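Local coordinates for isomaltodextranase (Arthrobacter globiformis, PDB 5AWO), which hydrolyses (1->6)-alpha-D-glucosidic linkages in polysaccharides, removing successive isomaltose units from the non-reducing ends of the chains, at residues A[68-73]-A[357-362]; A[39-44]-A[343-348]; A[62-67]-A[115-120]; A[365-370]-A[460-465]. All coordinates share one frame; numbering follows the deposited sequence.

Interaction 1. Residues A[68-73]-A[357-362]; sequences GNFADF and WVYTNK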
# COMPACT_ATOMS: atom_id res chain seq x y z
N GLY A 68 11.09 4.56 -24.32
CA GLY A 68 10.45 5.25 -25.44
C GLY A 68 8.93 5.37 -25.40
O GLY A 68 8.35 6.13 -26.17
N ASN A 69 8.29 4.62 -24.52
CA ASN A 69 6.86 4.69 -24.45
C ASN A 69 6.51 5.04 -22.99
O ASN A 69 6.28 6.21 -22.64
CB ASN A 69 6.27 3.36 -24.98
CG ASN A 69 6.71 3.01 -26.43
OD1 ASN A 69 5.92 3.16 -27.38
ND2 ASN A 69 7.95 2.53 -26.61
N PHE A 70 6.67 4.11 -22.08
CA PHE A 70 6.03 4.25 -20.77
C PHE A 70 6.71 5.12 -19.72
O PHE A 70 6.05 5.60 -18.82
CB PHE A 70 5.76 2.87 -20.20
CG PHE A 70 4.87 2.05 -21.06
CD1 PHE A 70 3.50 2.16 -20.94
CD2 PHE A 70 5.39 1.29 -22.09
CE1 PHE A 70 2.65 1.46 -21.76
CE2 PHE A 70 4.54 0.59 -22.94
CZ PHE A 70 3.16 0.65 -22.75
N ALA A 71 8.02 5.31 -19.83
CA ALA A 71 8.71 6.17 -18.87
C ALA A 71 8.15 7.57 -18.87
O ALA A 71 8.05 8.20 -17.83
CB ALA A 71 10.21 6.18 -19.15
N ASP A 72 7.70 8.04 -20.04
CA ASP A 72 7.12 9.38 -20.13
C ASP A 72 5.76 9.50 -19.42
O ASP A 72 5.33 10.61 -19.10
CB ASP A 72 7.00 9.85 -21.58
CG ASP A 72 8.36 10.02 -22.24
OD1 ASP A 72 9.24 10.61 -21.58
OD2 ASP A 72 8.54 9.52 -23.37
N PHE A 73 5.12 8.36 -19.14
CA PHE A 73 3.89 8.30 -18.37
C PHE A 73 4.14 7.91 -16.92
O PHE A 73 3.23 7.60 -16.19
CB PHE A 73 2.93 7.31 -19.02
CG PHE A 73 2.42 7.79 -20.34
CD1 PHE A 73 1.33 8.62 -20.39
CD2 PHE A 73 3.05 7.43 -21.52
CE1 PHE A 73 0.88 9.11 -21.60
CE2 PHE A 73 2.59 7.90 -22.73
CZ PHE A 73 1.50 8.74 -22.76
N TRP A 357 -2.36 1.62 -24.40
CA TRP A 357 -3.38 2.56 -23.97
C TRP A 357 -3.96 2.30 -22.55
O TRP A 357 -4.37 3.22 -21.86
CB TRP A 357 -4.53 2.60 -25.00
CG TRP A 357 -5.23 1.26 -25.11
CD1 TRP A 357 -4.92 0.23 -25.97
CD2 TRP A 357 -6.31 0.80 -24.31
NE1 TRP A 357 -5.73 -0.83 -25.74
CE2 TRP A 357 -6.59 -0.52 -24.72
CE3 TRP A 357 -7.06 1.37 -23.27
CZ2 TRP A 357 -7.62 -1.26 -24.15
CZ3 TRP A 357 -8.06 0.62 -22.69
CH2 TRP A 357 -8.33 -0.70 -23.14
N VAL A 358 -3.99 1.03 -22.13
CA VAL A 358 -4.55 0.63 -20.82
C VAL A 358 -3.87 1.41 -19.69
O VAL A 358 -4.48 1.83 -18.69
CB VAL A 358 -4.32 -0.91 -20.57
CG1 VAL A 358 -4.72 -1.35 -19.15
CG2 VAL A 358 -5.08 -1.74 -21.62
N TYR A 359 -2.57 1.61 -19.89
CA TYR A 359 -1.68 2.10 -18.85
C TYR A 359 -1.45 3.61 -18.93
O TYR A 359 -0.89 4.21 -18.00
CB TYR A 359 -0.36 1.38 -18.99
CG TYR A 359 -0.46 -0.11 -18.81
CD1 TYR A 359 -1.08 -0.65 -17.67
CD2 TYR A 359 0.03 -0.99 -19.75
CE1 TYR A 359 -1.16 -2.01 -17.47
CE2 TYR A 359 -0.05 -2.36 -19.56
CZ TYR A 359 -0.65 -2.87 -18.42
OH TYR A 359 -0.71 -4.24 -18.22
N THR A 360 -1.87 4.24 -20.03
CA THR A 360 -1.44 5.60 -20.36
C THR A 360 -2.60 6.60 -20.49
O THR A 360 -2.46 7.64 -21.15
CB THR A 360 -0.56 5.61 -21.62
OG1 THR A 360 -1.32 5.11 -22.73
CG2 THR A 360 0.69 4.77 -21.39
N ASN A 361 -3.74 6.32 -19.87
CA ASN A 361 -4.82 7.31 -19.79
C ASN A 361 -4.42 8.35 -18.73
O ASN A 361 -4.34 8.06 -17.55
CB ASN A 361 -6.13 6.62 -19.43
CG ASN A 361 -7.30 7.57 -19.25
OD1 ASN A 361 -7.15 8.71 -18.82
ND2 ASN A 361 -8.48 7.08 -19.51
N LYS A 362 -4.12 9.56 -19.20
CA LYS A 362 -3.58 10.60 -18.33
C LYS A 362 -4.53 10.94 -17.19
O LYS A 362 -4.06 11.24 -16.08
CB LYS A 362 -3.21 11.85 -19.15
CG LYS A 362 -1.98 11.64 -20.03
CD LYS A 362 -1.93 12.65 -21.19
CE LYS A 362 -0.92 12.28 -22.28
NZ LYS A 362 -1.39 11.38 -23.39
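The CH-pi contact comes first: Thr-360 lays its CB over the face of Phe-73, 3.7 Å from the ring centroid and only 7° off the ring normal, so it stands almost exactly over the middle of the ring. Its methyl, CG2, comes down over one side of the same face, 3.6 Å from Phe-73 CD2. With OG1 in the crowded position between backbone N and carbonyl carbon (chi1 62°), CG2 falls to the ring, while OG1 bonds to Ala-356 O.

Purely apolar touches extend this. Thr-360 CG2 also meets Phe-70 CD1 at 3.9 Å, so two phenylalanines share one methyl group. Beside it, Phe-70 CE1 packs obliquely against Tyr-359 CB at 4.1 Å; the tyrosine's own OH is held by Asp-347. A charged group completes the set: Lys-362, bent at its last torsion, brings NZ to the edge of the Phe-73 ring, 3.7 Å from CE1 and near the ring plane, away from the pi face.

No hydrogen bond links the two segments; each holds its own turn, as with Phe-73 N to Phe-70 O at 2.9 Å. An alanine in place of Phe-73 would probably cost Thr-360 the ring face under its CB and Lys-362 the edge beside its NZ, and so loosen the two loops against each other.

In the TIM barrel of this family 27 hydrolase, the loop from helix 56-68 to strand 77-79 here meets the one entering helix 362-370, on the outside of the seam where the first and last strands join.

Interaction 2. Residues A[39-44]-A[343-348]; sequences RYWNIY and LAIADT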
# COMPACT_ATOMS: atom_id res chain seq x y z
N ARG A 39 4.62 3.53 -9.97
CA ARG A 39 4.47 3.03 -11.31
C ARG A 39 5.74 2.35 -11.69
O ARG A 39 6.82 2.94 -11.62
CB ARG A 39 4.21 4.20 -12.28
CG ARG A 39 2.96 4.96 -11.96
CD ARG A 39 2.70 6.12 -12.90
NE ARG A 39 1.73 7.03 -12.31
CZ ARG A 39 1.36 8.22 -12.81
NH1 ARG A 39 1.83 8.67 -13.97
NH2 ARG A 39 0.53 8.96 -12.10
N TYR A 40 5.66 1.11 -12.17
CA TYR A 40 6.83 0.38 -12.58
C TYR A 40 6.55 -0.71 -13.58
O TYR A 40 5.36 -1.00 -13.87
CB TYR A 40 7.63 -0.14 -11.38
CG TYR A 40 7.06 -1.28 -10.52
CD1 TYR A 40 6.09 -1.04 -9.55
CD2 TYR A 40 7.53 -2.58 -10.65
CE1 TYR A 40 5.65 -2.07 -8.71
CE2 TYR A 40 7.08 -3.59 -9.83
CZ TYR A 40 6.15 -3.33 -8.86
OH TYR A 40 5.73 -4.36 -8.02
N TRP A 41 7.61 -1.30 -14.11
CA TRP A 41 7.56 -2.50 -14.93
C TRP A 41 8.34 -3.59 -14.26
O TRP A 41 9.35 -3.32 -13.58
CB TRP A 41 8.18 -2.24 -16.30
CG TRP A 41 8.24 -3.42 -17.21
CD1 TRP A 41 7.24 -3.89 -18.02
CD2 TRP A 41 9.36 -4.29 -17.41
NE1 TRP A 41 7.66 -5.00 -18.68
CE2 TRP A 41 8.97 -5.26 -18.35
CE3 TRP A 41 10.67 -4.32 -16.88
CZ2 TRP A 41 9.83 -6.28 -18.77
CZ3 TRP A 41 11.52 -5.32 -17.32
CH2 TRP A 41 11.10 -6.27 -18.26
N ASN A 42 7.87 -4.81 -14.41
CA ASN A 42 8.52 -5.97 -13.82
C ASN A 42 8.70 -7.08 -14.85
O ASN A 42 7.86 -7.25 -15.72
CB ASN A 42 7.70 -6.46 -12.61
CG ASN A 42 8.38 -7.59 -11.84
OD1 ASN A 42 8.39 -8.72 -12.25
ND2 ASN A 42 8.92 -7.26 -10.64
N ILE A 43 9.79 -7.83 -14.72
CA ILE A 43 10.16 -8.90 -15.64
C ILE A 43 9.25 -10.13 -15.58
O ILE A 43 9.46 -11.07 -16.32
CB ILE A 43 11.63 -9.38 -15.40
CG1 ILE A 43 11.77 -10.13 -14.06
CG2 ILE A 43 12.61 -8.23 -15.51
CD1 ILE A 43 13.04 -10.93 -13.91
N TYR A 44 8.24 -10.14 -14.71
CA TYR A 44 7.42 -11.35 -14.51
C TYR A 44 6.73 -11.83 -15.79
O TYR A 44 6.56 -13.03 -15.95
CB TYR A 44 6.37 -11.04 -13.46
CG TYR A 44 5.53 -12.19 -12.96
CD1 TYR A 44 5.95 -12.98 -11.89
CD2 TYR A 44 4.25 -12.46 -13.52
CE1 TYR A 44 5.16 -14.00 -11.40
CE2 TYR A 44 3.46 -13.46 -13.01
CZ TYR A 44 3.90 -14.21 -11.96
OH TYR A 44 3.09 -15.20 -11.46
N LEU A 343 1.20 0.47 -9.72
CA LEU A 343 0.75 0.23 -11.09
C LEU A 343 1.93 -0.44 -11.76
O LEU A 343 2.85 0.23 -12.22
CB LEU A 343 0.33 1.54 -11.77
CG LEU A 343 -0.72 2.34 -11.00
CD1 LEU A 343 -1.01 3.66 -11.70
CD2 LEU A 343 -2.00 1.55 -10.76
N ALA A 344 1.93 -1.77 -11.76
CA ALA A 344 3.05 -2.59 -12.16
C ALA A 344 2.72 -3.32 -13.45
O ALA A 344 1.98 -4.33 -13.45
CB ALA A 344 3.38 -3.57 -11.04
N ILE A 345 3.29 -2.83 -14.54
CA ILE A 345 3.12 -3.46 -15.85
C ILE A 345 4.03 -4.68 -15.93
O ILE A 345 5.22 -4.56 -15.62
CB ILE A 345 3.53 -2.51 -16.98
CG1 ILE A 345 2.68 -1.24 -16.97
CG2 ILE A 345 3.37 -3.18 -18.35
CD1 ILE A 345 3.21 -0.15 -17.87
N ALA A 346 3.49 -5.83 -16.33
CA ALA A 346 4.29 -7.02 -16.61
C ALA A 346 4.25 -7.45 -18.07
O ALA A 346 5.01 -8.34 -18.45
CB ALA A 346 3.92 -8.19 -15.71
N ASP A 347 3.41 -6.85 -18.91
CA ASP A 347 3.54 -7.11 -20.35
C ASP A 347 4.96 -6.79 -20.78
O ASP A 347 5.50 -5.73 -20.45
CB ASP A 347 2.59 -6.22 -21.14
CG ASP A 347 1.15 -6.45 -20.77
OD1 ASP A 347 0.69 -5.92 -19.72
OD2 ASP A 347 0.48 -7.19 -21.52
N THR A 348 5.55 -7.71 -21.55
CA THR A 348 6.82 -7.44 -22.21
C THR A 348 6.56 -6.72 -23.54
O THR A 348 5.42 -6.56 -23.98
CB THR A 348 7.54 -8.74 -22.58
OG1 THR A 348 6.76 -9.42 -23.56
CG2 THR A 348 7.74 -9.66 -21.38
O HOH W 1 7.71 -8.79 -18.03
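This is the closing seam of the TIM barrel, where strand 39-42, the first of eight, pairs in parallel with strand 343-345, the last. Three backbone bonds join them. Tyr-40 N gives a straight bond to Leu-343 O (2.9 Å, 166°), Ile-345 N donates to Tyr-40 O at 2.8 Å, and Asn-42 N approaches Ile-345 O at 2.9 Å, nearly along the C=O axis.

Tyr-40 and Ala-344 share the face of the sheet that looks into the barrel. With its CG in the crowded position between N and carbonyl carbon (chi1 71°), Tyr-40 lays one ring face over Ala-344 CB, which lies 3.7 Å from the ring centroid; its OH bonds across the barrel to that of Tyr-197. On the outer face, Arg-39 runs alongside Leu-343 under helix 362-370, and Trp-41 packs against helix 56-68. The indole swings CG anti to the backbone N and sends NE1 to Asp-347 O (2.9 Å, 150°). That oxygen sits in the indole plane, although NE1 stands above the carbonyl plane.

Past the last bridge, a water donates to both Asn-42 O and Ala-346 O. Asn-42 OD1 accepts from Tyr-44 N on a lone pair at 2.8 Å, capping the turn into the next helix; the Tyr-44 side chain lies about 8 Å from that of Asp-201, the probable nucleophile.

Where strand pairing runs out, then, an indole N-H and a water take over the buried carbonyls, so the diverging chain ends stay bonded at the catalytic end of the barrel.

Interaction 3. Residues A[62-67]-A[115-120]; sequences NIDWLA and AARKMK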
# COMPACT_ATOMS: atom_id res chain seq x y z
N ASN A 62 13.50 -4.68 -23.29
CA ASN A 62 12.36 -4.15 -22.53
C ASN A 62 12.60 -2.76 -21.97
O ASN A 62 11.73 -1.88 -22.06
CB ASN A 62 11.96 -5.10 -21.39
CG ASN A 62 11.16 -6.29 -21.89
OD1 ASN A 62 11.65 -7.43 -21.96
ND2 ASN A 62 9.95 -6.03 -22.30
N ILE A 63 13.79 -2.52 -21.40
CA ILE A 63 14.11 -1.21 -20.89
C ILE A 63 14.03 -0.14 -22.01
O ILE A 63 13.50 0.95 -21.80
CB ILE A 63 15.50 -1.15 -20.23
CG1 ILE A 63 15.47 -1.92 -18.90
CG2 ILE A 63 15.96 0.29 -20.02
CD1 ILE A 63 16.83 -2.13 -18.29
N ASP A 64 14.61 -0.46 -23.16
CA ASP A 64 14.62 0.49 -24.28
C ASP A 64 13.19 0.80 -24.75
O ASP A 64 12.85 1.94 -25.04
CB ASP A 64 15.48 -0.02 -25.43
CG ASP A 64 16.97 -0.06 -25.08
OD1 ASP A 64 17.37 0.62 -24.13
OD2 ASP A 64 17.72 -0.77 -25.81
N TRP A 65 12.35 -0.23 -24.75
CA TRP A 65 10.93 -0.08 -25.07
C TRP A 65 10.23 0.79 -24.02
O TRP A 65 9.51 1.71 -24.37
CB TRP A 65 10.27 -1.45 -25.20
CG TRP A 65 8.77 -1.49 -25.10
CD1 TRP A 65 7.86 -0.98 -25.98
CD2 TRP A 65 8.02 -2.10 -24.06
NE1 TRP A 65 6.59 -1.25 -25.55
CE2 TRP A 65 6.66 -1.96 -24.38
CE3 TRP A 65 8.37 -2.81 -22.90
CZ2 TRP A 65 5.65 -2.45 -23.57
CZ3 TRP A 65 7.36 -3.30 -22.09
CH2 TRP A 65 6.02 -3.11 -22.43
N LEU A 66 10.50 0.55 -22.74
CA LEU A 66 9.91 1.37 -21.70
C LEU A 66 10.36 2.81 -21.84
O LEU A 66 9.58 3.74 -21.69
CB LEU A 66 10.28 0.88 -20.30
CG LEU A 66 9.70 -0.49 -19.94
CD1 LEU A 66 10.44 -1.01 -18.73
CD2 LEU A 66 8.20 -0.41 -19.70
N ALA A 67 11.65 3.02 -22.10
CA ALA A 67 12.16 4.37 -22.13
C ALA A 67 11.48 5.21 -23.23
O ALA A 67 11.34 6.41 -23.06
CB ALA A 67 13.66 4.36 -22.33
N ALA A 115 19.41 5.33 -15.64
CA ALA A 115 19.54 6.77 -15.38
C ALA A 115 19.66 7.58 -16.68
O ALA A 115 19.03 8.64 -16.82
CB ALA A 115 20.73 7.03 -14.49
N ALA A 116 20.40 7.04 -17.65
CA ALA A 116 20.57 7.76 -18.94
C ALA A 116 19.25 7.89 -19.68
O ALA A 116 19.07 8.75 -20.57
CB ALA A 116 21.61 7.07 -19.82
N ARG A 117 18.31 7.01 -19.32
CA ARG A 117 16.98 6.98 -19.93
C ARG A 117 15.89 7.53 -18.99
O ARG A 117 14.71 7.26 -19.22
CB ARG A 117 16.69 5.56 -20.40
CG ARG A 117 17.58 5.16 -21.56
CD ARG A 117 17.75 3.67 -21.80
NE ARG A 117 18.66 3.42 -22.92
CZ ARG A 117 19.98 3.59 -22.89
NH1 ARG A 117 20.60 3.98 -21.79
NH2 ARG A 117 20.71 3.33 -23.98
N LYS A 118 16.28 8.32 -18.00
CA LYS A 118 15.37 8.93 -17.02
C LYS A 118 14.58 7.87 -16.21
O LYS A 118 13.43 8.08 -15.84
CB LYS A 118 14.39 9.91 -17.68
CG LYS A 118 15.01 10.94 -18.63
CD LYS A 118 13.91 11.73 -19.35
CE LYS A 118 14.39 12.38 -20.62
NZ LYS A 118 15.46 13.38 -20.38
N MET A 119 15.25 6.75 -15.93
CA MET A 119 14.62 5.62 -15.24
C MET A 119 15.49 5.17 -14.07
O MET A 119 16.66 5.59 -13.95
CB MET A 119 14.44 4.48 -16.23
CG MET A 119 13.41 4.78 -17.32
SD MET A 119 13.17 3.46 -18.48
CE MET A 119 12.30 2.25 -17.45
N LYS A 120 14.92 4.31 -13.24
CA LYS A 120 15.55 3.80 -12.02
C LYS A 120 15.43 2.28 -11.97
O LYS A 120 14.54 1.68 -12.60
CB LYS A 120 14.90 4.41 -10.80
CG LYS A 120 15.07 5.93 -10.71
CD LYS A 120 14.21 6.57 -9.62
CE LYS A 120 13.78 7.99 -10.03
NZ LYS A 120 12.91 8.74 -9.06
O HOH W 2 17.07 3.53 -25.21
O HOH W 3 12.95 7.84 -21.33
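Met-119 and Arg-117 do the touching, one on the buried side of helix 56-68 and one at its outer rim. The methionine runs extended to SD and then bends (chi3 71°), which sets SD 4.0 Å from Ala-67 CB and swings CE across the flank of Leu-66, 3.8 Å from its CB. Arg-117 begins beside the same small residue, its CB 3.8 Å from Ala-67 CB, and stretches straight along the helix until NE stands 3.3 Å from Asp-64 OD1. That salt bridge is long and weakly bonded, with only 123° at the hydrogen; a water accepting from NE at 2.8 Å and donating weakly to OD1 fills in for it. A second water donates to both Ala-67 O and Arg-117 O, coupling the backbones.

Residues 62-67 lie on helix 56-68, while 115-120 span the end of neighbouring helix 107-116 and the turn after it, on the outside of the TIM barrel; a Schellman motif ends that helix. Lys-118, with positive phi, is its C-prime residue: Lys-118 N returns to Ala-115 O at 3.0 Å and Met-119 N to Leu-114 O. The reversal turns the chain toward strand 120-124 and presents Arg-117 and Met-119 to the first helix.

Replacing Arg-117 by an alanine would probably lose the salt bridge and the water link at Asp-64 and expose more of Ala-67. Farther out, Tyr-113 positions both charges: its OH bonds Asp-64 OD1, its carbonyl takes Arg-117 NH1, and its ring makes a cation-pi contact with the guanidinium. Lys-60 forms a further salt bridge with Asp-64 OD2.

Interaction 4. Residues A[365-370]-A[460-465]; sequences LQLNAD and SAIFRV
The guanidinium of Arg-464 is used on a face and on an edge at once. Leu-367 lies over the face: its CD2 rides above the plane near the rim, 3.5 Å from NE, the two side chains sliding past each other in opposite directions. At the edge, Asp-370 OD2 takes a short bond from NH2 (2.7 Å, 162°) and a weak one from NH1 at 3.3 Å. Carboxylate and guanidinium are turned 69° apart, so the pair is not the flat two-oxygen kind; a single oxygen takes both bonds, and NH2 meets it from above the carboxylate plane. A water accepts from NH1 and donates weakly to the same OD2. Bends at chi2 and chi3 steer the arginine head, still reaching toward the helix, into place.

Here helix 362-370 of the TIM barrel faces strand 460-466 of the C-terminal beta-sandwich domain, the short segments' axes 10.2 Å apart and inclined at 54°. Deeper in this domain junction, Leu-367 CD1 and Ile-462 CD1 meet tip to tip at 3.7 Å.

Gln-366 holds the aspartate from the helix side. Its NE2 donates to Asp-370 OD1 at 2.9 Å, with that oxygen in the amide plane, and its CG rests against Arg-464 NH2. Both carboxylate oxygens thus have donors, which would probably favour the ionised form. On the strand side, NH1 of Arg-464 has a further partner in Ser-404 OG.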
# COMPACT_ATOMS: atom_id res chain seq x y z
N LEU A 365 -4.36 8.09 -14.67
CA LEU A 365 -3.07 8.23 -14.00
C LEU A 365 -3.07 9.40 -13.01
O LEU A 365 -2.42 9.32 -11.95
CB LEU A 365 -1.91 8.38 -14.98
CG LEU A 365 -1.59 7.11 -15.79
CD1 LEU A 365 -0.57 7.44 -16.88
CD2 LEU A 365 -1.12 5.98 -14.90
N GLN A 366 -3.77 10.48 -13.35
CA GLN A 366 -3.75 11.64 -12.48
C GLN A 366 -4.28 11.28 -11.11
O GLN A 366 -3.82 11.84 -10.12
CB GLN A 366 -4.54 12.79 -13.10
CG GLN A 366 -4.27 14.12 -12.41
CD GLN A 366 -2.86 14.60 -12.64
OE1 GLN A 366 -2.38 14.61 -13.76
NE2 GLN A 366 -2.17 14.98 -11.55
N LEU A 367 -5.23 10.35 -11.00
CA LEU A 367 -5.72 9.90 -9.69
C LEU A 367 -4.57 9.30 -8.86
O LEU A 367 -4.39 9.59 -7.67
CB LEU A 367 -6.83 8.87 -9.82
CG LEU A 367 -8.18 9.38 -10.34
CD1 LEU A 367 -9.14 8.23 -10.61
CD2 LEU A 367 -8.83 10.38 -9.39
N ASN A 368 -3.76 8.48 -9.51
CA ASN A 368 -2.57 7.93 -8.87
C ASN A 368 -1.55 9.00 -8.48
O ASN A 368 -1.06 9.01 -7.36
CB ASN A 368 -1.95 6.81 -9.72
CG ASN A 368 -0.52 6.48 -9.31
OD1 ASN A 368 0.40 7.16 -9.71
ND2 ASN A 368 -0.33 5.42 -8.53
N ALA A 369 -1.28 9.93 -9.40
CA ALA A 369 -0.35 11.03 -9.09
C ALA A 369 -0.83 11.86 -7.93
O ALA A 369 0.00 12.29 -7.08
CB ALA A 369 -0.15 11.95 -10.30
N ASP A 370 -2.13 12.11 -7.87
CA ASP A 370 -2.70 12.95 -6.80
C ASP A 370 -2.79 12.21 -5.46
O ASP A 370 -3.07 12.82 -4.41
CB ASP A 370 -4.06 13.55 -7.20
CG ASP A 370 -3.98 14.53 -8.39
OD1 ASP A 370 -2.85 14.94 -8.76
OD2 ASP A 370 -5.05 14.83 -8.96
N SER A 460 -16.33 -1.71 -15.93
CA SER A 460 -16.22 -0.80 -14.82
C SER A 460 -16.26 0.64 -15.34
O SER A 460 -16.22 0.88 -16.56
CB SER A 460 -14.93 -1.06 -14.05
OG SER A 460 -13.80 -0.94 -14.88
N ALA A 461 -16.35 1.58 -14.40
CA ALA A 461 -16.29 2.99 -14.70
C ALA A 461 -15.55 3.69 -13.58
O ALA A 461 -15.63 3.26 -12.43
CB ALA A 461 -17.68 3.56 -14.84
N ILE A 462 -14.81 4.74 -13.92
CA ILE A 462 -14.09 5.51 -12.92
C ILE A 462 -14.27 6.99 -13.21
O ILE A 462 -14.25 7.45 -14.37
CB ILE A 462 -12.61 5.07 -12.82
CG1 ILE A 462 -11.93 5.55 -11.55
CG2 ILE A 462 -11.82 5.44 -14.05
CD1 ILE A 462 -10.59 4.90 -11.26
N PHE A 463 -14.47 7.74 -12.12
CA PHE A 463 -14.89 9.14 -12.19
C PHE A 463 -14.00 10.00 -11.30
O PHE A 463 -13.57 9.56 -10.21
CB PHE A 463 -16.34 9.30 -11.70
CG PHE A 463 -17.34 8.47 -12.43
CD1 PHE A 463 -17.98 8.95 -13.58
CD2 PHE A 463 -17.65 7.19 -11.98
CE1 PHE A 463 -18.90 8.18 -14.26
CE2 PHE A 463 -18.56 6.42 -12.66
CZ PHE A 463 -19.19 6.92 -13.78
N ARG A 464 -13.73 11.22 -11.75
CA ARG A 464 -13.26 12.28 -10.84
C ARG A 464 -14.50 13.05 -10.43
O ARG A 464 -15.23 13.54 -11.30
CB ARG A 464 -12.26 13.20 -11.53
CG ARG A 464 -11.83 14.42 -10.70
CD ARG A 464 -10.86 14.10 -9.58
NE ARG A 464 -9.55 13.78 -10.09
CZ ARG A 464 -8.38 14.09 -9.53
NH1 ARG A 464 -8.30 14.72 -8.39
NH2 ARG A 464 -7.27 13.71 -10.11
N VAL A 465 -14.73 13.17 -9.12
CA VAL A 465 -15.83 13.92 -8.56
C VAL A 465 -15.27 15.12 -7.78
O VAL A 465 -14.40 14.98 -6.92
CB VAL A 465 -16.70 13.05 -7.65
CG1 VAL A 465 -17.86 13.86 -7.07
CG2 VAL A 465 -17.20 11.82 -8.41
O HOH W 4 -6.38 16.41 -6.98

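Overall arrangement
From the N terminus, strand 39-42 opens interaction 2; helix 56-68 and the loop after it then open interactions 3 and 1. Interaction 3 closes first, at 115-120, and lies wholly within the long loop that interaction 2 shuts at 343-348. Interaction 1 closes last of the three, at 357-362, and crosses both. All three pack together around the barrel seam: Ala-71 N bonds to Leu-66 O, Phe-73 O meets Arg-39, and Phe-70 packs on Ile-345. Interaction 4 follows in series, its loop of 89 residues holding strands of the beta sandwich. Arg-39, bonded to Asn-368, links helix 362-370 back to the seam, so barrel closure and domain junction share one helix.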